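Local coordinates for thioesterase superfamily protein (Sulfolobus solfataricus, PDB 2GF6) that is a putative thioesterase of the 4-hydroxybenzoyl-CoA thioesterase family that binds coenzyme A and probably hydrolyses acyl-CoA thioesters, at the interface of chains A and B. Residues are numbered along the deposited sequence; one frame, centred on the assembly and turned at random. Chains: chain A/B, Conserved hypothetical protein.

Contact 1: the interface of chains A and B. Residues chain A 21, 23, 70; chain B 59, 119.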
ATOM      1  N   GLN A  21       0.600  -9.755  11.295  1.00 27.62           N
ATOM      2  CA  GLN A  21      -0.304 -10.132  12.386  1.00 28.88           C
ATOM      3  C   GLN A  21      -1.536 -10.962  11.921  1.00 29.10           C
ATOM      4  O   GLN A  21      -2.398 -11.264  12.726  1.00 30.00           O
ATOM      5  CB  GLN A  21      -0.714  -8.887  13.191  1.00 28.45           C
ATOM      6  CG  GLN A  21       0.479  -8.158  13.883  1.00 29.24           C
ATOM      7  CD  GLN A  21       0.076  -6.970  14.782  1.00 28.23           C
ATOM      8  OE1 GLN A  21      -0.661  -6.094  14.367  1.00 34.54           O
ATOM      9  NE2 GLN A  21       0.610  -6.923  15.993  1.00 28.82           N
ATOM     10  N   ILE A  23      -4.144 -10.290  10.110  1.00 28.13           N
ATOM     11  CA  ILE A  23      -5.409  -9.576  10.155  1.00 28.20           C
ATOM     12  C   ILE A  23      -5.293  -8.423   9.217  1.00 28.40           C
ATOM     13  O   ILE A  23      -4.152  -8.031   8.836  1.00 27.03           O
ATOM     14  CB  ILE A  23      -5.711  -9.011  11.571  1.00 28.65           C
ATOM     15  CG1 ILE A  23      -4.602  -8.040  12.044  1.00 28.04           C
ATOM     16  CG2 ILE A  23      -5.850 -10.152  12.559  1.00 29.29           C
ATOM     17  CD1 ILE A  23      -4.918  -7.388  13.394  1.00 27.76           C
ATOM     18  N   PRO A  70     -11.158  -8.287  14.847  1.00 29.93           N
ATOM     19  CA  PRO A  70     -10.272  -8.388  13.717  1.00 30.13           C
ATOM     20  C   PRO A  70     -10.991  -9.015  12.533  1.00 30.50           C
ATOM     21  O   PRO A  70     -11.952  -9.759  12.716  1.00 30.65           O
ATOM     22  CB  PRO A  70      -9.194  -9.336  14.217  1.00 29.79           C
ATOM     23  CG  PRO A  70      -9.977 -10.298  15.112  1.00 30.12           C
ATOM     24  CD  PRO A  70     -10.968  -9.407  15.798  1.00 30.14           C
TER
ATOM     25  N   VAL B  59      -1.996  -4.463  18.954  1.00 31.77           N
ATOM     26  CA  VAL B  59      -2.919  -4.196  17.842  1.00 32.62           C
ATOM     27  C   VAL B  59      -3.669  -2.892  18.089  1.00 32.70           C
ATOM     28  O   VAL B  59      -3.831  -2.480  19.257  1.00 32.55           O
ATOM     29  CB  VAL B  59      -3.918  -5.382  17.606  1.00 33.17           C
ATOM     30  CG1 VAL B  59      -3.165  -6.701  17.386  1.00 33.30           C
ATOM     31  CG2 VAL B  59      -4.908  -5.531  18.745  1.00 33.76           C
ATOM     32  N   TRP B 119      -5.815 -14.638  21.365  1.00 30.74           N
ATOM     33  CA  TRP B 119      -6.357 -13.420  20.878  1.00 30.07           C
ATOM     34  C   TRP B 119      -7.281 -12.713  21.899  1.00 31.64           C
ATOM     35  O   TRP B 119      -8.435 -12.345  21.595  1.00 32.72           O
ATOM     36  CB  TRP B 119      -7.042 -13.642  19.522  1.00 29.55           C
ATOM     37  CG  TRP B 119      -7.094 -12.363  18.809  1.00 27.27           C
ATOM     38  CD1 TRP B 119      -8.072 -11.443  18.875  1.00 27.57           C
ATOM     39  CD2 TRP B 119      -6.066 -11.803  17.975  1.00 27.25           C
ATOM     40  NE1 TRP B 119      -7.727 -10.336  18.144  1.00 25.93           N
ATOM     41  CE2 TRP B 119      -6.502 -10.539  17.579  1.00 23.42           C
ATOM     42  CE3 TRP B 119      -4.819 -12.252  17.539  1.00 26.75           C
ATOM     43  CZ2 TRP B 119      -5.741  -9.714  16.761  1.00 28.34           C
ATOM     44  CZ3 TRP B 119      -4.068 -11.439  16.726  1.00 26.59           C
ATOM     45  CH2 TRP B 119      -4.529 -10.185  16.344  1.00 26.87           C
TER

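Contact 2: the interface of chains A and B. Residues chain A 61-64, 108; chain B 64-66.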
ATOM      1  N   ALA A  61     -10.698  15.462   5.583  1.00 30.63           N
ATOM      2  CA  ALA A  61     -10.336  16.392   6.637  1.00 29.33           C
ATOM      3  C   ALA A  61     -10.143  15.719   7.965  1.00 29.04           C
ATOM      4  O   ALA A  61      -9.515  16.273   8.866  1.00 28.21           O
ATOM      5  CB  ALA A  61     -11.423  17.399   6.765  1.00 30.28           C
ATOM      6  N   GLU A  62     -10.736  14.541   8.134  1.00 27.88           N
ATOM      7  CA  GLU A  62     -10.691  13.910   9.429  1.00 28.03           C
ATOM      8  C   GLU A  62     -11.096  12.489   9.253  1.00 27.69           C
ATOM      9  O   GLU A  62     -11.982  12.212   8.447  1.00 27.12           O
ATOM     10  CB  GLU A  62     -11.663  14.602  10.403  1.00 27.86           C
ATOM     11  CG  GLU A  62     -11.616  13.959  11.789  1.00 28.92           C
ATOM     12  CD  GLU A  62     -12.455  14.653  12.815  1.00 30.91           C
ATOM     13  OE1 GLU A  62     -12.908  15.789  12.506  1.00 30.73           O
ATOM     14  OE2 GLU A  62     -12.648  14.038  13.917  1.00 31.94           O
ATOM     15  N   SER A  63     -10.456  11.580  10.002  1.00 27.86           N
ATOM     16  CA  SER A  63     -10.840  10.170   9.991  1.00 27.65           C
ATOM     17  C   SER A  63     -10.867   9.608  11.393  1.00 28.34           C
ATOM     18  O   SER A  63     -10.111  10.015  12.235  1.00 28.45           O
ATOM     19  CB  SER A  63      -9.933   9.318   9.088  1.00 27.55           C
ATOM     20  OG  SER A  63      -8.554   9.502   9.396  1.00 28.88           O
ATOM     21  N   HIS A  64     -11.788   8.685  11.618  1.00 28.62           N
ATOM     22  CA  HIS A  64     -11.916   8.018  12.869  1.00 28.72           C
ATOM     23  C   HIS A  64     -12.412   6.597  12.689  1.00 28.99           C
ATOM     24  O   HIS A  64     -13.312   6.363  11.891  1.00 29.94           O
ATOM     25  CB  HIS A  64     -12.904   8.759  13.735  1.00 28.70           C
ATOM     26  CG  HIS A  64     -13.001   8.200  15.116  1.00 29.99           C
ATOM     27  ND1 HIS A  64     -14.125   7.553  15.574  1.00 31.40           N
ATOM     28  CD2 HIS A  64     -12.079   8.101  16.099  1.00 28.88           C
ATOM     29  CE1 HIS A  64     -13.918   7.148  16.814  1.00 31.49           C
ATOM     30  NE2 HIS A  64     -12.676   7.445  17.149  1.00 30.04           N
ATOM     31  N   TYR A 108     -15.817   6.952  10.705  1.00 29.81           N
ATOM     32  CA  TYR A 108     -16.282   7.936   9.758  1.00 29.81           C
ATOM     33  C   TYR A 108     -15.089   8.557   9.102  1.00 29.69           C
ATOM     34  O   TYR A 108     -13.996   8.512   9.639  1.00 28.51           O
ATOM     35  CB  TYR A 108     -17.124   9.010  10.454  1.00 30.36           C
ATOM     36  CG  TYR A 108     -16.398   9.842  11.490  1.00 31.35           C
ATOM     37  CD1 TYR A 108     -15.490  10.863  11.111  1.00 33.90           C
ATOM     38  CD2 TYR A 108     -16.605   9.630  12.857  1.00 32.83           C
ATOM     39  CE1 TYR A 108     -14.820  11.628  12.081  1.00 33.50           C
ATOM     40  CE2 TYR A 108     -15.936  10.387  13.818  1.00 33.14           C
ATOM     41  CZ  TYR A 108     -15.054  11.375  13.420  1.00 31.14           C
ATOM     42  OH  TYR A 108     -14.417  12.083  14.364  1.00 30.93           O
TER
ATOM     43  N   HIS B  64      -7.613   7.967  15.019  1.00 29.51           N
ATOM     44  CA  HIS B  64      -8.192   9.271  14.732  1.00 30.15           C
ATOM     45  C   HIS B  64      -7.149  10.145  14.088  1.00 30.84           C
ATOM     46  O   HIS B  64      -6.022  10.113  14.504  1.00 30.94           O
ATOM     47  CB  HIS B  64      -8.621   9.929  16.036  1.00 30.82           C
ATOM     48  CG  HIS B  64      -9.379  11.201  15.834  1.00 32.55           C
ATOM     49  ND1 HIS B  64      -8.888  12.436  16.207  1.00 34.19           N
ATOM     50  CD2 HIS B  64     -10.579  11.428  15.261  1.00 33.59           C
ATOM     51  CE1 HIS B  64      -9.770  13.364  15.889  1.00 34.13           C
ATOM     52  NE2 HIS B  64     -10.801  12.781  15.304  1.00 33.79           N
ATOM     53  N   ALA B  65      -7.531  10.960  13.106  1.00 30.83           N
ATOM     54  CA  ALA B  65      -6.631  11.950  12.554  1.00 30.99           C
ATOM     55  C   ALA B  65      -7.424  13.120  11.997  1.00 30.92           C
ATOM     56  O   ALA B  65      -8.530  12.935  11.490  1.00 29.98           O
ATOM     57  CB  ALA B  65      -5.787  11.319  11.462  1.00 31.89           C
ATOM     58  N   ILE B  66      -6.871  14.317  12.157  1.00 30.74           N
ATOM     59  CA  ILE B  66      -7.453  15.548  11.668  1.00 30.94           C
ATOM     60  C   ILE B  66      -6.393  16.120  10.734  1.00 30.88           C
ATOM     61  O   ILE B  66      -5.278  16.367  11.154  1.00 30.22           O
ATOM     62  CB  ILE B  66      -7.703  16.565  12.830  1.00 31.18           C
ATOM     63  CG1 ILE B  66      -8.779  16.064  13.769  1.00 31.84           C
ATOM     64  CG2 ILE B  66      -8.102  17.919  12.277  1.00 31.23           C
ATOM     65  CD1 ILE B  66      -8.946  16.935  14.990  1.00 33.42           C
TER

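Contact 3: the interface of chains A and B. Residues chain A 119; chain B 21, 23, 70, 72.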
ATOM      1  N   TRP A 119      -6.771  25.367  -4.167  1.00 29.27           N
ATOM      2  CA  TRP A 119      -6.744  24.609  -2.929  1.00 29.15           C
ATOM      3  C   TRP A 119      -7.523  25.247  -1.731  1.00 30.21           C
ATOM      4  O   TRP A 119      -7.044  25.278  -0.602  1.00 30.67           O
ATOM      5  CB  TRP A 119      -5.292  24.251  -2.552  1.00 29.17           C
ATOM      6  CG  TRP A 119      -5.265  22.995  -1.735  1.00 26.77           C
ATOM      7  CD1 TRP A 119      -5.279  22.925  -0.398  1.00 28.51           C
ATOM      8  CD2 TRP A 119      -5.308  21.632  -2.215  1.00 28.48           C
ATOM      9  NE1 TRP A 119      -5.309  21.608   0.014  1.00 26.84           N
ATOM     10  CE2 TRP A 119      -5.339  20.799  -1.085  1.00 27.82           C
ATOM     11  CE3 TRP A 119      -5.321  21.041  -3.489  1.00 28.42           C
ATOM     12  CZ2 TRP A 119      -5.360  19.413  -1.181  1.00 28.81           C
ATOM     13  CZ3 TRP A 119      -5.344  19.649  -3.579  1.00 27.97           C
ATOM     14  CH2 TRP A 119      -5.366  18.860  -2.441  1.00 28.10           C
TER
ATOM     15  N   GLN B  21      -4.284  12.756  -6.333  1.00 29.95           N
ATOM     16  CA  GLN B  21      -4.548  14.108  -5.840  1.00 31.54           C
ATOM     17  C   GLN B  21      -3.245  14.848  -5.413  1.00 31.56           C
ATOM     18  O   GLN B  21      -3.277  15.986  -4.954  1.00 32.94           O
ATOM     19  CB  GLN B  21      -5.589  14.059  -4.713  1.00 31.54           C
ATOM     20  CG  GLN B  21      -6.984  13.588  -5.150  1.00 31.62           C
ATOM     21  CD  GLN B  21      -8.015  13.708  -4.039  1.00 31.69           C
ATOM     22  OE1 GLN B  21      -7.720  13.400  -2.889  1.00 30.42           O
ATOM     23  NE2 GLN B  21      -9.230  14.154  -4.383  1.00 31.36           N
ATOM     24  N   ILE B  23      -1.165  14.701  -3.096  1.00 31.90           N
ATOM     25  CA  ILE B  23      -0.892  14.929  -1.710  1.00 32.12           C
ATOM     26  C   ILE B  23      -0.720  13.567  -1.080  1.00 32.08           C
ATOM     27  O   ILE B  23      -1.117  12.542  -1.663  1.00 31.95           O
ATOM     28  CB  ILE B  23      -2.065  15.682  -1.019  1.00 32.75           C
ATOM     29  CG1 ILE B  23      -3.349  14.833  -1.016  1.00 32.79           C
ATOM     30  CG2 ILE B  23      -2.317  17.008  -1.712  1.00 32.21           C
ATOM     31  CD1 ILE B  23      -4.514  15.507  -0.368  1.00 33.42           C
ATOM     32  N   PRO B  70      -2.357  20.085   3.708  1.00 29.50           N
ATOM     33  CA  PRO B  70      -1.871  18.976   2.881  1.00 29.77           C
ATOM     34  C   PRO B  70      -0.337  18.906   2.964  1.00 30.21           C
ATOM     35  O   PRO B  70       0.311  19.942   3.191  1.00 30.78           O
ATOM     36  CB  PRO B  70      -2.346  19.366   1.487  1.00 29.19           C
ATOM     37  CG  PRO B  70      -2.213  20.888   1.491  1.00 30.41           C
ATOM     38  CD  PRO B  70      -2.559  21.325   2.919  1.00 29.80           C
ATOM     39  N   LYS B  72       2.858  17.459   0.426  1.00 32.54           N
ATOM     40  CA  LYS B  72       3.109  17.141  -0.984  1.00 33.37           C
ATOM     41  C   LYS B  72       4.395  16.295  -1.134  1.00 32.83           C
ATOM     42  O   LYS B  72       5.194  16.173  -0.211  1.00 33.39           O
ATOM     43  CB  LYS B  72       3.200  18.458  -1.816  1.00 33.40           C
ATOM     44  CG  LYS B  72       1.826  19.052  -2.206  1.00 34.73           C
ATOM     45  CD  LYS B  72       1.848  20.225  -3.270  1.00 36.14           C
ATOM     46  CE  LYS B  72       0.586  20.226  -4.264  1.00 38.14           C
ATOM     47  NZ  LYS B  72      -0.873  19.888  -3.728  1.00 38.52           N
TER

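Contact 1: the interface of chains A and B
The indole of B:Trp119 is laid against A:Ile23 and A:Pro70, two loop residues of the opposite subunit that approach its rim from the same side of the plane. From CB the side chain carries CG away from the backbone N (chi1 -157°) and towards chain A, and chi2 of -89° sets the turn of the ring. The pyrrole nitrogen NE1 comes first to the partner, with A:Pro70 CG 3.8 Å from it, above the plane and just past the rim rather than in line with the N-H. Further along, CZ2 of the six-membered ring lies 4.2 Å from A:Ile23 CD1. At the tip, CH2 takes A:Ile23 CG2 at 4.0 Å, the methyl standing off the plane and just beyond the CZ2-CH2 rim. On the other side of the plane, B:Val59 CG1 of its own chain lies beyond the ring edge, 3.9 Å from B:Trp119 CH2. An alanine in place of B:Trp119 would probably leave A:Ile23 and A:Pro70 without the ring they pack against, opening a gap beside them. Loop residues of chain A thus meet a loop tryptophan and a strand 56-67 valine of chain B. A:Ile23, A:Pro70 and B:Trp119 also belong to the coenzyme A pockets, so the packing may shape a coenzyme A site built from both subunits. B:Val59 CG1 in turn faces the side-chain amide of A:Gln21, 4.0 Å from its OE1.

Contact 2: the interface of chains A and B
A:Glu62 and B:His64 meet where strand 56-67 of each chain runs antiparallel to its copy, the edge-to-edge pairing that joins the sheets of two hotdog-fold subunits. Backbone hydrogen bonds tie the strands together: A:Ser63 N gives to B:Ala65 O at 2.8 Å, and B:Ala65 N returns a bond to A:Ser63 O at 2.9 Å. The antiparallel beta-bridge pairing A:His64 with B:His64 lies beside this pair, close to the two-fold axis.

Side-chain hydrogen bonding centres on the carboxylate of A:Glu62. Its extended chain, with CG anti to the backbone N (chi1 -179°), carries OE2 across to B:His64 NE2, which donates over 2.6 Å. The acceptor lies close to the imidazole plane, but the histidine reaches OE2 on its anti side and tilted out of the carboxylate plane, the two flat groups standing 86° apart. The phenol OH of A:Tyr108 donates to the same OE2 at 2.7 Å from the opposite face. Gripped by donors from both chains, the oxygen is probably restrained from rotating, and A:Tyr108 acts as the second-shell residue that positions it. A:Glu62 also binds coenzyme A, so its hold by B:His64 may link the pairing to the ligand site.

Apolar contacts complete the patch. A:Glu62 and B:Ile66 run side by side in the same direction, their methylene carbons CG and CG1 4.0 Å apart. The imidazoles of A:His64 and B:His64 approach through their CD2 carbons, 3.7 Å from each other.

Contact 3: the interface of chains A and B
B:Lys72 stands over one face of the A:Trp119 indole, while B:Pro70 and B:Ile23 meet the rim from that side. The proline ring and the indole are offset, running in opposing senses. B:Pro70 CG sits off the plane, just outside the pyrrole nitrogen and 3.5 Å from A:Trp119 NE1, while its CB lies 4.0 Å from both NE1 and CZ2 of A:Trp119. B:Ile23 crosses at the far end, where CG2 is off the plane, beyond CH2 and 3.6 Å from that atom of A:Trp119. The isoleucine holds CG1 between its backbone N and carbonyl carbon (chi1 64°), and this sends CD1 round to the ring's edge, 4.0 Å from the same CH2, so that both of its branches touch the tip. The amino group of B:Lys72 stands higher, NZ forming a cation-pi contact 4.7 Å from the centroid of the six-membered ring. Its long side chain arches across to get there, which would probably add an electrostatic contribution to an otherwise largely apolar packing. A:Trp119 contributes to coenzyme A binding, and the loops of chain B that carry B:Ile23 and B:Pro70 line a coenzyme pocket as well; the packing therefore probably fixes the indole and braces a binding site formed between subunits.

Contacts 1 and 3 are twins with the chains exchanged, each setting the tryptophan of one subunit against the isoleucine and proline loops of the other; their C-alpha centres lie about 32 Å apart. Contact 2 sits between them at the two-fold axis, about 22 Å from contact 1 and 16 Å from contact 3. Strand 56-67 links the regions, supplying the valine of contact 1 and the paired edges of contact 2. The central strands join the sheets, while the outer patches flank regions that bind coenzyme A, so coenzyme A sites may be built with help from both subunits. Two further copies complete the deposited tetramer.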